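Local structure of isomaltodextranase (Arthrobacter globiformis, 5AWO) at residues 85-97 with 132-144. The protein hydrolyses (1->6)-alpha-D-glucosidic linkages in polysaccharides such as dextran, releasing successive isomaltose units from the non-reducing ends of the chains. Numbering follows the deposited sequence.
Sequences EGSSRTTGNGYIT and RAAVEDASKTVLG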
ATOM      1  N   GLU A  85      18.902 -13.377  13.529  1.00 16.43           N
ATOM      2  CA  GLU A  85      20.195 -13.168  14.210  1.00 18.55           C
ATOM      3  C   GLU A  85      21.133 -14.358  13.956  1.00 18.22           C
ATOM      4  O   GLU A  85      22.367 -14.176  13.903  1.00 18.22           O
ATOM      5  CB  GLU A  85      20.014 -12.811  15.690  1.00 21.76           C
ATOM      6  CG  GLU A  85      19.535 -11.376  15.880  1.00 24.69           C
ATOM      7  CD  GLU A  85      19.598 -10.902  17.331  1.00 28.79           C
ATOM      8  OE1 GLU A  85      19.793 -11.761  18.211  1.00 36.48           O
ATOM      9  OE2 GLU A  85      19.433  -9.682  17.609  1.00 30.73           O
ATOM     10  N   GLY A  86      20.576 -15.533  13.723  1.00 17.66           N
ATOM     11  CA  GLY A  86      21.340 -16.736  13.398  1.00 17.48           C
ATOM     12  C   GLY A  86      21.663 -16.909  11.920  1.00 17.70           C
ATOM     13  O   GLY A  86      22.089 -17.981  11.490  1.00 17.99           O
ATOM     14  N   SER A  87      21.445 -15.855  11.128  1.00 16.83           N
ATOM     15  CA  SER A  87      21.962 -15.816   9.755  1.00 17.12           C
ATOM     16  C   SER A  87      23.247 -14.988   9.769  1.00 16.36           C
ATOM     17  O   SER A  87      23.197 -13.771   9.601  1.00 16.01           O
ATOM     18  CB  SER A  87      20.931 -15.211   8.813  1.00 17.78           C
ATOM     19  OG  SER A  87      21.366 -15.253   7.473  1.00 17.88           O
ATOM     20  N   SER A  88      24.391 -15.652   9.992  1.00 17.27           N
ATOM     21  CA  SER A  88      25.665 -14.960  10.170  1.00 17.51           C
ATOM     22  C   SER A  88      26.612 -15.102   9.007  1.00 18.36           C
ATOM     23  O   SER A  88      27.514 -14.279   8.874  1.00 18.81           O
ATOM     24  CB  SER A  88      26.376 -15.440  11.451  1.00 18.70           C
ATOM     25  OG  SER A  88      26.964 -16.731  11.305  1.00 18.89           O
ATOM     26  N   ARG A  89      26.449 -16.142   8.200  1.00 18.41           N
ATOM     27  CA  ARG A  89      27.350 -16.336   7.056  1.00 18.57           C
ATOM     28  C   ARG A  89      27.105 -15.233   6.042  1.00 18.45           C
ATOM     29  O   ARG A  89      25.937 -14.938   5.728  1.00 18.06           O
ATOM     30  CB  ARG A  89      27.120 -17.686   6.406  1.00 19.59           C
ATOM     31  CG  ARG A  89      27.456 -18.871   7.312  1.00 20.66           C
ATOM     32  CD  ARG A  89      27.159 -20.224   6.685  1.00 22.14           C
ATOM     33  NE  ARG A  89      25.732 -20.426   6.418  1.00 24.25           N
ATOM     34  CZ  ARG A  89      25.169 -21.590   6.091  1.00 25.25           C
ATOM     35  NH1 ARG A  89      25.899 -22.698   6.025  1.00 26.51           N
ATOM     36  NH2 ARG A  89      23.856 -21.649   5.861  1.00 24.97           N
ATOM     37  N   THR A  90      28.180 -14.613   5.523  1.00 18.15           N
ATOM     38  CA  THR A  90      28.023 -13.563   4.534  1.00 18.33           C
ATOM     39  C   THR A  90      29.007 -13.715   3.373  1.00 17.83           C
ATOM     40  O   THR A  90      30.003 -14.452   3.468  1.00 19.33           O
ATOM     41  CB  THR A  90      28.204 -12.173   5.155  1.00 18.24           C
ATOM     42  OG1 THR A  90      29.514 -12.057   5.726  1.00 18.06           O
ATOM     43  CG2 THR A  90      27.132 -11.887   6.208  1.00 18.61           C
ATOM     44  N   THR A  91      28.700 -13.021   2.287  1.00 17.55           N
ATOM     45  CA  THR A  91      29.631 -12.895   1.169  1.00 17.32           C
ATOM     46  C   THR A  91      30.848 -12.106   1.626  1.00 17.93           C
ATOM     47  O   THR A  91      30.924 -11.554   2.744  1.00 17.57           O
ATOM     48  CB  THR A  91      28.993 -12.139  -0.012  1.00 17.24           C
ATOM     49  OG1 THR A  91      28.757 -10.771   0.366  1.00 17.11           O
ATOM     50  CG2 THR A  91      27.688 -12.774  -0.465  1.00 18.29           C
ATOM     51  N   GLY A  92      31.795 -11.989   0.705  1.00 18.01           N
ATOM     52  CA  GLY A  92      32.967 -11.167   0.952  1.00 18.00           C
ATOM     53  C   GLY A  92      32.654  -9.703   1.182  1.00 18.06           C
ATOM     54  O   GLY A  92      33.499  -8.965   1.643  1.00 18.98           O
ATOM     55  N   ASN A  93      31.412  -9.287   0.907  1.00 16.49           N
ATOM     56  CA  ASN A  93      30.987  -7.908   1.119  1.00 16.64           C
ATOM     57  C   ASN A  93      29.956  -7.758   2.244  1.00 15.93           C
ATOM     58  O   ASN A  93      29.336  -6.721   2.378  1.00 15.87           O
ATOM     59  CB  ASN A  93      30.444  -7.303  -0.169  1.00 16.69           C
ATOM     60  CG  ASN A  93      31.370  -7.549  -1.357  1.00 16.05           C
ATOM     61  OD1 ASN A  93      31.006  -8.232  -2.305  1.00 16.82           O
ATOM     62  ND2 ASN A  93      32.559  -6.953  -1.313  1.00 17.77           N
ATOM     63  N   GLY A  94      29.798  -8.800   3.041  1.00 16.24           N
ATOM     64  CA  GLY A  94      28.957  -8.725   4.241  1.00 16.87           C
ATOM     65  C   GLY A  94      27.492  -8.989   4.059  1.00 16.70           C
ATOM     66  O   GLY A  94      26.718  -8.675   4.966  1.00 18.63           O
ATOM     67  N   TYR A  95      27.090  -9.581   2.938  1.00 15.93           N
ATOM     68  CA  TYR A  95      25.669  -9.810   2.678  1.00 15.45           C
ATOM     69  C   TYR A  95      25.331 -11.244   2.977  1.00 15.48           C
ATOM     70  O   TYR A  95      26.043 -12.164   2.563  1.00 16.42           O
ATOM     71  CB  TYR A  95      25.291  -9.455   1.241  1.00 14.97           C
ATOM     72  CG  TYR A  95      25.616  -8.030   0.845  1.00 15.17           C
ATOM     73  CD1 TYR A  95      25.513  -6.961   1.750  1.00 14.26           C
ATOM     74  CD2 TYR A  95      26.056  -7.738  -0.442  1.00 15.04           C
ATOM     75  CE1 TYR A  95      25.802  -5.664   1.372  1.00 14.79           C
ATOM     76  CE2 TYR A  95      26.357  -6.435  -0.826  1.00 14.65           C
ATOM     77  CZ  TYR A  95      26.232  -5.392   0.086  1.00 14.49           C
ATOM     78  OH  TYR A  95      26.542  -4.102  -0.299  1.00 14.61           O
ATOM     79  N   ILE A  96      24.220 -11.468   3.685  1.00 15.43           N
ATOM     80  CA  ILE A  96      23.897 -12.813   4.148  1.00 16.32           C
ATOM     81  C   ILE A  96      23.671 -13.764   2.984  1.00 15.69           C
ATOM     82  O   ILE A  96      22.970 -13.446   2.025  1.00 16.69           O
ATOM     83  CB  ILE A  96      22.684 -12.866   5.111  1.00 16.65           C
ATOM     84  CG1 ILE A  96      21.469 -12.124   4.534  1.00 16.30           C
ATOM     85  CG2 ILE A  96      23.077 -12.324   6.453  1.00 16.51           C
ATOM     86  CD1 ILE A  96      20.164 -12.581   5.163  1.00 16.49           C
ATOM     87  N   THR A  97      24.253 -14.963   3.092  1.00 16.34           N
ATOM     88  CA  THR A  97      24.152 -15.942   2.016  1.00 16.77           C
ATOM     89  C   THR A  97      22.935 -16.863   2.085  1.00 16.77           C
ATOM     90  O   THR A  97      22.590 -17.486   1.095  1.00 17.65           O
ATOM     91  CB  THR A  97      25.420 -16.810   1.959  1.00 17.65           C
ATOM     92  OG1 THR A  97      25.587 -17.452   3.218  1.00 19.50           O
ATOM     93  CG2 THR A  97      26.642 -15.968   1.644  1.00 18.98           C
ATOM     94  N   ARG A 132      27.380  -8.831  13.275  1.00 17.00           N
ATOM     95  CA  ARG A 132      28.596  -8.806  14.075  1.00 18.93           C
ATOM     96  C   ARG A 132      29.672  -9.742  13.498  1.00 18.82           C
ATOM     97  O   ARG A 132      30.859  -9.414  13.542  1.00 18.77           O
ATOM     98  CB  ARG A 132      28.279  -9.179  15.520  1.00 21.88           C
ATOM     99  CG  ARG A 132      29.422  -9.055  16.488  1.00 25.22           C
ATOM    100  CD  ARG A 132      28.895  -9.347  17.879  1.00 29.02           C
ATOM    101  NE  ARG A 132      29.932  -9.296  18.899  1.00 31.94           N
ATOM    102  CZ  ARG A 132      29.700  -9.233  20.207  1.00 35.80           C
ATOM    103  NH1 ARG A 132      28.457  -9.217  20.672  1.00 33.39           N
ATOM    104  NH2 ARG A 132      30.723  -9.191  21.064  1.00 37.29           N
ATOM    105  N   ALA A 133      29.287 -10.871  12.935  1.00 18.15           N
ATOM    106  CA  ALA A 133      30.268 -11.812  12.355  1.00 18.50           C
ATOM    107  C   ALA A 133      30.994 -11.189  11.162  1.00 19.46           C
ATOM    108  O   ALA A 133      32.163 -11.513  10.873  1.00 20.24           O
ATOM    109  CB  ALA A 133      29.593 -13.111  11.945  1.00 18.61           C
ATOM    110  N   ALA A 134      30.301 -10.334  10.423  1.00 18.48           N
ATOM    111  CA  ALA A 134      30.942  -9.684   9.288  1.00 18.21           C
ATOM    112  C   ALA A 134      31.864  -8.572   9.768  1.00 19.31           C
ATOM    113  O   ALA A 134      32.953  -8.379   9.213  1.00 19.48           O
ATOM    114  CB  ALA A 134      29.905  -9.141   8.314  1.00 18.07           C
ATOM    115  N   VAL A 135      31.426  -7.817  10.763  1.00 17.78           N
ATOM    116  CA  VAL A 135      32.265  -6.816  11.425  1.00 19.44           C
ATOM    117  C   VAL A 135      33.568  -7.425  11.942  1.00 21.33           C
ATOM    118  O   VAL A 135      34.637  -6.817  11.806  1.00 21.96           O
ATOM    119  CB  VAL A 135      31.472  -6.108  12.553  1.00 19.68           C
ATOM    120  CG1 VAL A 135      32.402  -5.326  13.482  1.00 20.49           C
ATOM    121  CG2 VAL A 135      30.435  -5.187  11.936  1.00 19.16           C
ATOM    122  N   GLU A 136      33.473  -8.625  12.493  1.00 21.04           N
ATOM    123  CA  GLU A 136      34.600  -9.293  13.150  1.00 22.62           C
ATOM    124  C   GLU A 136      35.548  -9.975  12.171  1.00 23.28           C
ATOM    125  O   GLU A 136      36.600 -10.461  12.579  1.00 24.29           O
ATOM    126  CB  GLU A 136      34.062 -10.274  14.203  1.00 24.02           C
ATOM    127  CG  GLU A 136      33.534  -9.503  15.396  1.00 26.88           C
ATOM    128  CD  GLU A 136      32.862 -10.362  16.444  1.00 31.37           C
ATOM    129  OE1 GLU A 136      32.694 -11.573  16.220  1.00 35.15           O
ATOM    130  OE2 GLU A 136      32.472  -9.790  17.469  1.00 36.97           O
ATOM    131  N   ASP A 137      35.203  -9.995  10.891  1.00 22.19           N
ATOM    132  CA  ASP A 137      36.050 -10.581   9.858  1.00 22.27           C
ATOM    133  C   ASP A 137      36.641  -9.442   9.034  1.00 21.56           C
ATOM    134  O   ASP A 137      36.013  -8.881   8.127  1.00 20.95           O
ATOM    135  CB  ASP A 137      35.242 -11.552   8.992  1.00 22.90           C
ATOM    136  CG  ASP A 137      36.095 -12.302   7.978  1.00 23.62           C
ATOM    137  OD1 ASP A 137      37.183 -11.816   7.628  1.00 24.40           O
ATOM    138  OD2 ASP A 137      35.665 -13.374   7.521  1.00 25.74           O
ATOM    139  N   ALA A 138      37.899  -9.125   9.341  1.00 22.87           N
ATOM    140  CA  ALA A 138      38.604  -8.013   8.727  1.00 24.56           C
ATOM    141  C   ALA A 138      38.760  -8.139   7.212  1.00 22.35           C
ATOM    142  O   ALA A 138      39.020  -7.141   6.549  1.00 25.94           O
ATOM    143  CB  ALA A 138      39.985  -7.868   9.375  1.00 25.81           C
ATOM    144  N   SER A 139      38.628  -9.349   6.675  1.00 22.53           N
ATOM    145  CA  SER A 139      38.750  -9.594   5.236  1.00 23.76           C
ATOM    146  C   SER A 139      37.546  -9.064   4.438  1.00 22.86           C
ATOM    147  O   SER A 139      37.635  -8.896   3.220  1.00 24.54           O
ATOM    148  CB  SER A 139      38.975 -11.087   4.947  1.00 25.23           C
ATOM    149  OG  SER A 139      37.783 -11.877   4.966  1.00 25.98           O
ATOM    150  N   LYS A 140      36.426  -8.824   5.123  1.00 20.24           N
ATOM    151  CA  LYS A 140      35.232  -8.393   4.425  1.00 19.80           C
ATOM    152  C   LYS A 140      35.244  -6.892   4.230  1.00 18.30           C
ATOM    153  O   LYS A 140      35.497  -6.138   5.157  1.00 18.76           O
ATOM    154  CB  LYS A 140      33.992  -8.856   5.173  1.00 19.43           C
ATOM    155  CG  LYS A 140      33.954 -10.369   5.328  1.00 20.98           C
ATOM    156  CD  LYS A 140      32.666 -10.829   5.955  1.00 20.39           C
ATOM    157  CE  LYS A 140      32.595 -12.337   6.171  1.00 18.45           C
ATOM    158  NZ  LYS A 140      32.145 -13.060   4.972  1.00 19.45           N
ATOM    159  N   THR A 141      34.923  -6.474   3.017  1.00 17.21           N
ATOM    160  CA  THR A 141      34.962  -5.075   2.631  1.00 17.23           C
ATOM    161  C   THR A 141      33.723  -4.714   1.836  1.00 16.38           C
ATOM    162  O   THR A 141      33.056  -5.575   1.260  1.00 16.95           O
ATOM    163  CB  THR A 141      36.221  -4.748   1.790  1.00 17.88           C
ATOM    164  OG1 THR A 141      36.277  -5.619   0.660  1.00 19.84           O
ATOM    165  CG2 THR A 141      37.467  -4.952   2.596  1.00 18.55           C
ATOM    166  N   VAL A 142      33.435  -3.429   1.793  1.00 15.96           N
ATOM    167  CA  VAL A 142      32.228  -2.933   1.118  1.00 16.22           C
ATOM    168  C   VAL A 142      32.335  -3.171  -0.390  1.00 16.42           C
ATOM    169  O   VAL A 142      33.396  -2.932  -0.991  1.00 16.00           O
ATOM    170  CB  VAL A 142      32.003  -1.442   1.448  1.00 16.45           C
ATOM    171  CG1 VAL A 142      30.896  -0.835   0.580  1.00 17.52           C
ATOM    172  CG2 VAL A 142      31.688  -1.273   2.925  1.00 17.32           C
ATOM    173  N   LEU A 143      31.236  -3.622  -1.008  1.00 16.30           N
ATOM    174  CA  LEU A 143      31.136  -3.796  -2.456  1.00 15.97           C
ATOM    175  C   LEU A 143      31.557  -2.515  -3.177  1.00 16.32           C
ATOM    176  O   LEU A 143      31.022  -1.448  -2.922  1.00 16.20           O
ATOM    177  CB  LEU A 143      29.690  -4.098  -2.824  1.00 16.53           C
ATOM    178  CG  LEU A 143      29.497  -4.426  -4.300  1.00 17.08           C
ATOM    179  CD1 LEU A 143      30.196  -5.703  -4.720  1.00 18.08           C
ATOM    180  CD2 LEU A 143      28.014  -4.485  -4.624  1.00 17.52           C
ATOM    181  N   GLY A 144      32.556  -2.649  -4.052  1.00 16.55           N
ATOM    182  CA  GLY A 144      33.097  -1.516  -4.804  1.00 16.79           C
ATOM    183  C   GLY A 144      33.942  -0.535  -4.001  1.00 17.35           C
ATOM    184  O   GLY A 144      34.397   0.483  -4.549  1.00 18.74           O
TER
HETATM  185  O   HOH W   1      30.858 -15.403   6.300  1.00 24.07           O
HETATM  186  O   HOH W   2      36.245  -8.508   0.683  1.00 38.76           O
HETATM  187  O   HOH W   3      29.086  -4.295   0.907  1.00 15.50           O
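K140 lays its ammonium group against T90 and the first carbonyl of the type I beta turn T91–G94, a worked example of how two neighbouring beta-alpha loops of a TIM barrel, those following strands 77-79 and 120-124, are joined far from the catalytic residues. The close-packed part lies where the lysine passes A134 and crosses T90 at a slant. Its chain is extended until the last torsion (chi4 -84°), whose bend turns NZ to T90 OG1 at 2.9 Å and T91 O at 3.0 Å; a weak bond to T90 O and a water complete the grip. NZ sits above the carbonyl plane of T91, while G94 N reaches the same oxygen from the opposite face. A134 CB lies 4.2 Å from G94 CA, where glycine suits the backbone angles. Replacing K140 by an alanine is likely to leave T90 OG1 without its charged donor and T91 O with G94 N alone, and open a gap beside the turn.

Toward solvent the contact is looser: T141 N still meets G92 O at 3.2 Å, but water also bridges G92 O, S139 O and T141 OG1. Exposed L143 leans across N93, CD1 approaching N93 OD1, and places CB 4.0 Å from Y95 OH, which bonds to Y182 O. N93 provides the firmer link: its ND2 donates to T141 O at 3.0 Å, in the amide plane, with an N-H...O angle of 168°.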